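Local coordinates for protein choline dehydrogenase and related flavoproteins (Aspergillus oryzae, PDB 3Q9T) that acts as a formate oxidase of the glucose-methanol-choline oxidoreductase family, using a bound 8-formyl-FAD as its flavin cofactor, at residues A[259-264]-A[537-542]; A[510-515]-A[544-549]. All coordinates share one frame; numbering follows the deposited sequence.

Overall arrangement
From the N terminus the chain first reaches 259-264, whose strand 261-264 lies between strand 9-12 and the strand 538-540, in a segment that begins 273 residues after the first one ends, making contact 1 the closure of a very long excursion. On the way back the chain passes through 510-515, makes strand 538-540, and at once lays 544-549 against 510-515, so contact 2 closes a much shorter loop. The two therefore cross rather than nest. Contact 1 adds the edge strand of the parallel FAD-binding sheet; contact 2 joins the loops on either side of that strand in sequence, close to the cofactor. Their centres are about 17 Å apart, and they touch where a methyl of Val545 packs on the carbonyl O of Val540.

Contact 1: residues A[259-264]-A[537-542]; sequences DREVIL and KLRVAD. With FAY ([(2R,3S,4R,5R)-5-(6-amino-9H-purin-9-yl)-3,4-dihydroxytetrahydrofuran-2-yl]methyl (2R,3S,4S)-5-(8-formyl-7-methyl-2,4-dioxo-3,4-dihydrobenzo[g]pteridin-10(2H)-yl)-2,3,4-trihydroxypentyl dihydrogen diphosphate), chain D.
Leu538 turns its CD1 methyl to CG1 of Val262, 3.8 Å away, and the same methyl lies more loosely against CB of Leu264. CG of Leu538 is anti to its backbone N (chi1 -180°), and CD1 comes back over the carbonyl O of Val262. Leu264 CB also meets CG2 of Val540; Val262, Leu264, Leu538 and Val540 all point to one sheet face, where helix 267-277 covers Leu264 and Val540. On the other face Ile263 CG2 rests on CB of Ala541 at 3.8 Å, beneath helix 555-572. Four hydrogen bonds run between the parallel backbones, from Val262 N to Lys537 O through to Ala541 N to Leu264 O at 3.0 Å. This pairing places 538-540 at the edge of the five-stranded parallel sheet of the Rossmann-like FAD domain, and just beyond it Asp542 CB approaches phosphate oxygen O2P of the cofactor at 3.2 Å. At the polar end, Arg539 NH1 forms a salt bridge with Glu261 OE1 (3.0 Å, 166° at the hydrogen), through the syn lone pair and nearly in the guanidinium plane. A second bond from NH1 to OE2 is weak. His573 also binds Glu261 OE2, while Arg539 NE reaches the carbonyl of Lys529.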
loop_
_atom_site.group_PDB
_atom_site.type_symbol
_atom_site.label_atom_id
_atom_site.label_comp_id
_atom_site.label_asym_id
_atom_site.label_seq_id
_atom_site.Cartn_x
_atom_site.Cartn_y
_atom_site.Cartn_z
ATOM N N ASP A 259 14.808 27.886 31.500
ATOM C CA ASP A 259 15.254 28.035 32.879
ATOM C C ASP A 259 14.384 27.272 33.872
ATOM O O ASP A 259 14.842 26.899 34.941
ATOM C CB ASP A 259 15.367 29.510 33.227
ATOM C CG ASP A 259 16.457 30.178 32.434
ATOM O OD1 ASP A 259 17.440 29.471 32.110
ATOM O OD2 ASP A 259 16.323 31.373 32.106
ATOM N N ARG A 260 13.140 26.999 33.498
ATOM C CA ARG A 260 12.295 26.173 34.338
ATOM C C ARG A 260 12.074 24.806 33.719
ATOM O O ARG A 260 12.505 23.802 34.266
ATOM C CB ARG A 260 10.956 26.856 34.600
ATOM C CG ARG A 260 11.093 28.194 35.325
ATOM C CD ARG A 260 11.928 28.075 36.601
ATOM N NE ARG A 260 12.070 29.375 37.247
ATOM C CZ ARG A 260 11.407 29.756 38.334
ATOM N NH1 ARG A 260 10.560 28.926 38.943
ATOM N NH2 ARG A 260 11.609 30.972 38.821
ATOM N N GLU A 261 11.386 24.761 32.583
ATOM C CA GLU A 261 11.007 23.474 32.016
ATOM C C GLU A 261 10.827 23.509 30.517
ATOM O O GLU A 261 10.441 24.519 29.939
ATOM C CB GLU A 261 9.715 22.964 32.654
ATOM C CG GLU A 261 9.810 22.676 34.149
ATOM C CD GLU A 261 8.566 21.982 34.661
ATOM O OE1 GLU A 261 8.151 20.985 34.034
ATOM O OE2 GLU A 261 7.996 22.435 35.678
ATOM N N VAL A 262 11.120 22.376 29.893
ATOM C CA VAL A 262 10.795 22.170 28.500
ATOM C C VAL A 262 9.554 21.286 28.398
ATOM O O VAL A 262 9.447 20.246 29.065
ATOM C CB VAL A 262 11.972 21.548 27.746
ATOM C CG1 VAL A 262 11.528 21.032 26.381
ATOM C CG2 VAL A 262 13.078 22.584 27.593
ATOM N N ILE A 263 8.603 21.723 27.583
ATOM C CA ILE A 263 7.428 20.912 27.301
ATOM C C ILE A 263 7.432 20.459 25.837
ATOM O O ILE A 263 7.393 21.279 24.910
ATOM C CB ILE A 263 6.099 21.624 27.628
ATOM C CG1 ILE A 263 6.058 22.137 29.081
ATOM C CG2 ILE A 263 4.949 20.656 27.426
ATOM C CD1 ILE A 263 6.824 23.411 29.327
ATOM N N LEU A 264 7.495 19.147 25.644
ATOM C CA LEU A 264 7.520 18.562 24.314
ATOM C C LEU A 264 6.086 18.310 23.840
ATOM O O LEU A 264 5.355 17.537 24.441
ATOM C CB LEU A 264 8.331 17.272 24.328
ATOM C CG LEU A 264 8.403 16.484 23.014
ATOM C CD1 LEU A 264 8.820 17.369 21.857
ATOM C CD2 LEU A 264 9.368 15.282 23.161
ATOM N N LYS A 537 12.909 18.418 34.415
ATOM C CA LYS A 537 12.637 19.623 33.628
ATOM C C LYS A 537 12.118 19.345 32.207
ATOM O O LYS A 537 12.255 20.187 31.319
ATOM C CB LYS A 537 13.880 20.522 33.569
ATOM C CG LYS A 537 14.355 21.051 34.923
ATOM C CD LYS A 537 15.414 22.144 34.721
ATOM C CE LYS A 537 15.676 22.965 35.977
ATOM N NZ LYS A 537 16.535 22.248 36.961
ATOM N N LEU A 538 11.538 18.165 31.997
ATOM C CA LEU A 538 11.021 17.780 30.686
ATOM C C LEU A 538 9.645 17.152 30.820
ATOM O O LEU A 538 9.483 16.142 31.496
ATOM C CB LEU A 538 11.946 16.761 29.994
ATOM C CG LEU A 538 11.477 16.299 28.602
ATOM C CD1 LEU A 538 11.211 17.507 27.701
ATOM C CD2 LEU A 538 12.461 15.333 27.935
ATOM N N ARG A 539 8.656 17.736 30.153
ATOM C CA ARG A 539 7.308 17.190 30.180
ATOM C C ARG A 539 6.814 17.001 28.754
ATOM O O ARG A 539 7.344 17.610 27.825
ATOM C CB ARG A 539 6.369 18.116 30.961
ATOM C CG ARG A 539 6.645 18.145 32.457
ATOM C CD ARG A 539 5.951 19.312 33.129
ATOM N NE ARG A 539 5.051 18.865 34.176
ATOM C CZ ARG A 539 5.050 19.299 35.436
ATOM N NH1 ARG A 539 5.904 20.228 35.864
ATOM N NH2 ARG A 539 4.166 18.786 36.268
ATOM N N VAL A 540 5.815 16.145 28.586
ATOM C CA VAL A 540 5.168 15.974 27.296
ATOM C C VAL A 540 3.712 16.353 27.436
ATOM O O VAL A 540 3.036 15.889 28.360
ATOM C CB VAL A 540 5.249 14.525 26.797
ATOM C CG1 VAL A 540 4.480 14.377 25.490
ATOM C CG2 VAL A 540 6.700 14.125 26.618
ATOM N N ALA A 541 3.243 17.219 26.538
ATOM C CA ALA A 541 1.839 17.585 26.508
ATOM C C ALA A 541 1.352 17.539 25.065
ATOM O O ALA A 541 1.637 18.435 24.272
ATOM C CB ALA A 541 1.596 18.967 27.167
ATOM N N ASP A 542 0.659 16.445 24.737
ATOM C CA ASP A 542 0.065 16.218 23.424
ATOM C C ASP A 542 -0.563 14.818 23.390
ATOM O O ASP A 542 -0.549 14.095 24.403
ATOM C CB ASP A 542 1.083 16.431 22.280
ATOM C CG ASP A 542 2.207 15.412 22.281
ATOM O OD1 ASP A 542 1.969 14.266 22.705
ATOM O OD2 ASP A 542 3.339 15.754 21.851
HETATM P P FAY D . -1.386 17.479 19.202
HETATM N N1 FAY D . -10.059 15.547 16.331
HETATM C C2 FAY D . -11.320 16.027 16.677
HETATM O O2 FAY D . -11.624 16.165 17.856
HETATM N N3 FAY D . -12.034 16.777 15.766
HETATM C C4 FAY D . -11.814 16.570 14.427
HETATM O O4 FAY D . -12.805 16.590 13.673
HETATM N N5 FAY D . -10.292 15.874 12.725
HETATM C C6 FAY D . -8.687 15.732 11.015
HETATM C C7 FAY D . -7.375 15.639 10.584
HETATM C C8 FAY D . -6.351 15.494 11.525
HETATM O O8 FAY D . -4.037 15.665 11.850
HETATM C C9 FAY D . -6.653 15.570 12.892
HETATM P PA FAY D . -0.345 18.585 16.814
HETATM C "C1'" FAY D . -7.226 15.409 15.770
HETATM C C10 FAY D . -9.662 15.537 15.015
HETATM N N10 FAY D . -8.306 15.447 14.686
HETATM N N1A FAY D . 10.188 20.457 14.547
HETATM O O1A FAY D . -0.083 17.964 15.482
HETATM C C1B FAY D . 4.993 20.605 15.296
HETATM O O1P FAY D . -1.110 18.706 20.036
HETATM C "C2'" FAY D . -6.862 16.826 16.271
HETATM O "O2'" FAY D . -6.729 17.638 15.160
HETATM C C2A FAY D . 9.408 21.562 14.833
HETATM O O2A FAY D . -1.590 19.416 16.865
HETATM C C2B FAY D . 3.908 20.394 14.256
HETATM O O2B FAY D . 4.064 21.215 13.112
HETATM O O2P FAY D . -1.113 16.210 19.989
HETATM C "C3'" FAY D . -5.663 17.090 17.240
HETATM O "O3'" FAY D . -4.899 18.263 16.968
HETATM N N3A FAY D . 8.039 21.431 15.000
HETATM C C3B FAY D . 2.669 20.773 15.037
HETATM O O3B FAY D . 2.533 22.172 15.011
HETATM O O3P FAY D . -0.395 17.449 17.931
HETATM C "C4'" FAY D . -4.688 15.951 17.397
HETATM O "O4'" FAY D . -5.481 14.798 17.668
HETATM C C4A FAY D . 7.463 20.207 14.888
HETATM C C4B FAY D . 3.009 20.390 16.456
HETATM O O4B FAY D . 4.410 20.179 16.502
HETATM C C4X FAY D . -10.613 15.936 14.057
HETATM C "C5'" FAY D . -3.675 16.243 18.531
HETATM O "O5'" FAY D . -2.890 17.445 18.550
HETATM C C5A FAY D . 8.234 19.082 14.609
HETATM C C5B FAY D . 2.252 19.151 16.891
HETATM O O5B FAY D . 0.928 19.531 17.175
HETATM C C5X FAY D . -8.994 15.586 12.365
HETATM C C6A FAY D . 9.610 19.205 14.430
HETATM N N6A FAY D . 10.338 18.141 14.064
HETATM N N7A FAY D . 7.410 18.015 14.561
HETATM C C7M FAY D . -7.122 15.506 9.102
HETATM C C8A FAY D . 6.147 18.422 14.810
HETATM C C8M FAY D . -4.968 15.786 11.085
HETATM C C9A FAY D . -7.975 15.567 13.331
HETATM N N9A FAY D . 6.166 19.771 15.006
#

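Contact 2: residues A[510-515]-A[544-549]; sequences HPTGTA and SVIPII
Thr512 and Ile549 are brought together by their first torsions: the threonine OG1 lies between its backbone N and carbonyl carbon (chi1 64°), while CG1 of Ile549 is anti to its own N (chi1 -168°). OG1 of Thr512 thus approaches CB of Ile549 at 3.9 Å, the two side chains crossing at about a right angle, and the extended isoleucine carries CD1 to the carbonyl O of His510, 3.3 Å away. CG2 of Thr512 lies between the two isoleucines, 4.0 Å from CD1 of Ile546 and about as near to CG1 of Ile549. A water donates to both Thr512 OG1 and Ile546 O, at 2.8 Å from that OG1, and so joins the two loops; OG1 is also hydrogen-bonded to the carbonyl of Met305. Beside it, Gly513 CA makes a CA-H...O contact with Ile546 O at 3.3 Å, in a backbone conformation where a CB would press on the preceding carbonyl. The direct hydrogen bond runs from Ala515 N to Ser544 O (2.7 Å, 154° at the hydrogen), with the donor above the carbonyl plane. OG of Ser544 binds Asp542, a cofactor-pocket residue; the His510 side chain lies about 4 Å from the flavin cofactor at nearest atoms, and its ND1 is hydrogen-bonded to His307. Helix 267-277 packs on Thr514 and Ser544, helix 555-572 on Val545 and Ile546, and strand 538-540 leads into 544-549.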
loop_
_atom_site.group_PDB
_atom_site.type_symbol
_atom_site.label_atom_id
_atom_site.label_comp_id
_atom_site.label_asym_id
_atom_site.label_seq_id
_atom_site.Cartn_x
_atom_site.Cartn_y
_atom_site.Cartn_z
ATOM N N HIS A 510 -7.125 10.053 14.495
ATOM C CA HIS A 510 -6.996 10.168 15.956
ATOM C C HIS A 510 -5.845 9.378 16.587
ATOM O O HIS A 510 -6.043 8.735 17.615
ATOM C CB HIS A 510 -8.308 9.738 16.645
ATOM C CG HIS A 510 -9.537 10.289 15.995
ATOM N ND1 HIS A 510 -10.731 9.600 15.953
ATOM C CD2 HIS A 510 -9.755 11.460 15.348
ATOM C CE1 HIS A 510 -11.625 10.316 15.297
ATOM N NE2 HIS A 510 -11.062 11.451 14.924
ATOM N N PRO A 511 -4.632 9.433 16.010
ATOM C CA PRO A 511 -3.539 8.678 16.652
ATOM C C PRO A 511 -3.167 9.182 18.073
ATOM O O PRO A 511 -3.240 10.383 18.345
ATOM C CB PRO A 511 -2.365 8.890 15.691
ATOM C CG PRO A 511 -2.679 10.200 15.030
ATOM C CD PRO A 511 -4.165 10.197 14.845
ATOM N N THR A 512 -2.737 8.260 18.938
ATOM C CA THR A 512 -2.411 8.543 20.335
ATOM C C THR A 512 -1.378 7.544 20.875
ATOM O O THR A 512 -1.037 6.571 20.197
ATOM C CB THR A 512 -3.661 8.404 21.250
ATOM O OG1 THR A 512 -4.121 7.040 21.234
ATOM C CG2 THR A 512 -4.797 9.340 20.817
ATOM N N GLY A 513 -0.866 7.803 22.080
ATOM C CA GLY A 513 -0.295 6.752 22.906
ATOM C C GLY A 513 1.204 6.545 22.959
ATOM O O GLY A 513 1.696 5.780 23.796
ATOM N N THR A 514 1.934 7.231 22.086
ATOM C CA THR A 514 3.347 6.927 21.874
ATOM C C THR A 514 4.307 7.437 22.947
ATOM O O THR A 514 5.509 7.237 22.838
ATOM C CB THR A 514 3.807 7.477 20.530
ATOM O OG1 THR A 514 3.437 8.863 20.455
ATOM C CG2 THR A 514 3.138 6.692 19.399
ATOM N N ALA A 515 3.796 8.116 23.965
ATOM C CA ALA A 515 4.631 8.468 25.109
ATOM C C ALA A 515 3.713 8.584 26.315
ATOM O O ALA A 515 3.630 9.622 26.952
ATOM C CB ALA A 515 5.396 9.763 24.855
ATOM N N SER A 544 0.292 11.977 22.523
ATOM C CA SER A 544 1.093 10.758 22.738
ATOM C C SER A 544 1.015 10.318 24.183
ATOM O O SER A 544 1.400 9.212 24.566
ATOM C CB SER A 544 2.549 10.966 22.307
ATOM O OG SER A 544 3.112 12.107 22.912
ATOM N N VAL A 545 0.486 11.230 24.978
ATOM C CA VAL A 545 0.360 11.078 26.397
ATOM C C VAL A 545 -0.847 10.203 26.737
ATOM O O VAL A 545 -0.846 9.483 27.742
ATOM C CB VAL A 545 0.253 12.495 26.998
ATOM C CG1 VAL A 545 -0.868 12.616 27.993
ATOM C CG2 VAL A 545 1.597 12.929 27.551
ATOM N N ILE A 546 -1.852 10.247 25.867
ATOM C CA ILE A 546 -3.134 9.548 26.047
ATOM C C ILE A 546 -3.009 8.029 26.151
ATOM O O ILE A 546 -2.569 7.369 25.213
ATOM C CB ILE A 546 -4.109 9.936 24.921
ATOM C CG1 ILE A 546 -4.395 11.441 24.997
ATOM C CG2 ILE A 546 -5.399 9.141 25.012
ATOM C CD1 ILE A 546 -5.152 12.008 23.771
ATOM N N PRO A 547 -3.386 7.470 27.311
ATOM C CA PRO A 547 -3.160 6.049 27.614
ATOM C C PRO A 547 -4.272 5.084 27.135
ATOM O O PRO A 547 -4.017 3.894 27.001
ATOM C CB PRO A 547 -3.072 6.037 29.142
ATOM C CG PRO A 547 -3.987 7.154 29.552
ATOM C CD PRO A 547 -3.914 8.213 28.474
ATOM N N ILE A 548 -5.477 5.590 26.918
ATOM C CA ILE A 548 -6.588 4.804 26.372
ATOM C C ILE A 548 -7.388 5.736 25.467
ATOM O O ILE A 548 -7.907 6.753 25.928
ATOM C CB ILE A 548 -7.531 4.305 27.468
ATOM C CG1 ILE A 548 -6.781 3.475 28.501
ATOM C CG2 ILE A 548 -8.660 3.467 26.858
ATOM C CD1 ILE A 548 -7.675 2.950 29.601
ATOM N N ILE A 549 -7.473 5.417 24.182
ATOM C CA ILE A 549 -8.045 6.373 23.219
ATOM C C ILE A 549 -9.533 6.638 23.497
ATOM O O ILE A 549 -10.301 5.714 23.714
ATOM C CB ILE A 549 -7.845 5.886 21.759
ATOM C CG1 ILE A 549 -8.161 7.012 20.763
ATOM C CG2 ILE A 549 -8.688 4.628 21.501
ATOM C CD1 ILE A 549 -7.996 6.593 19.265
HETATM O O HOH W 1 -3.722 5.547 23.572
#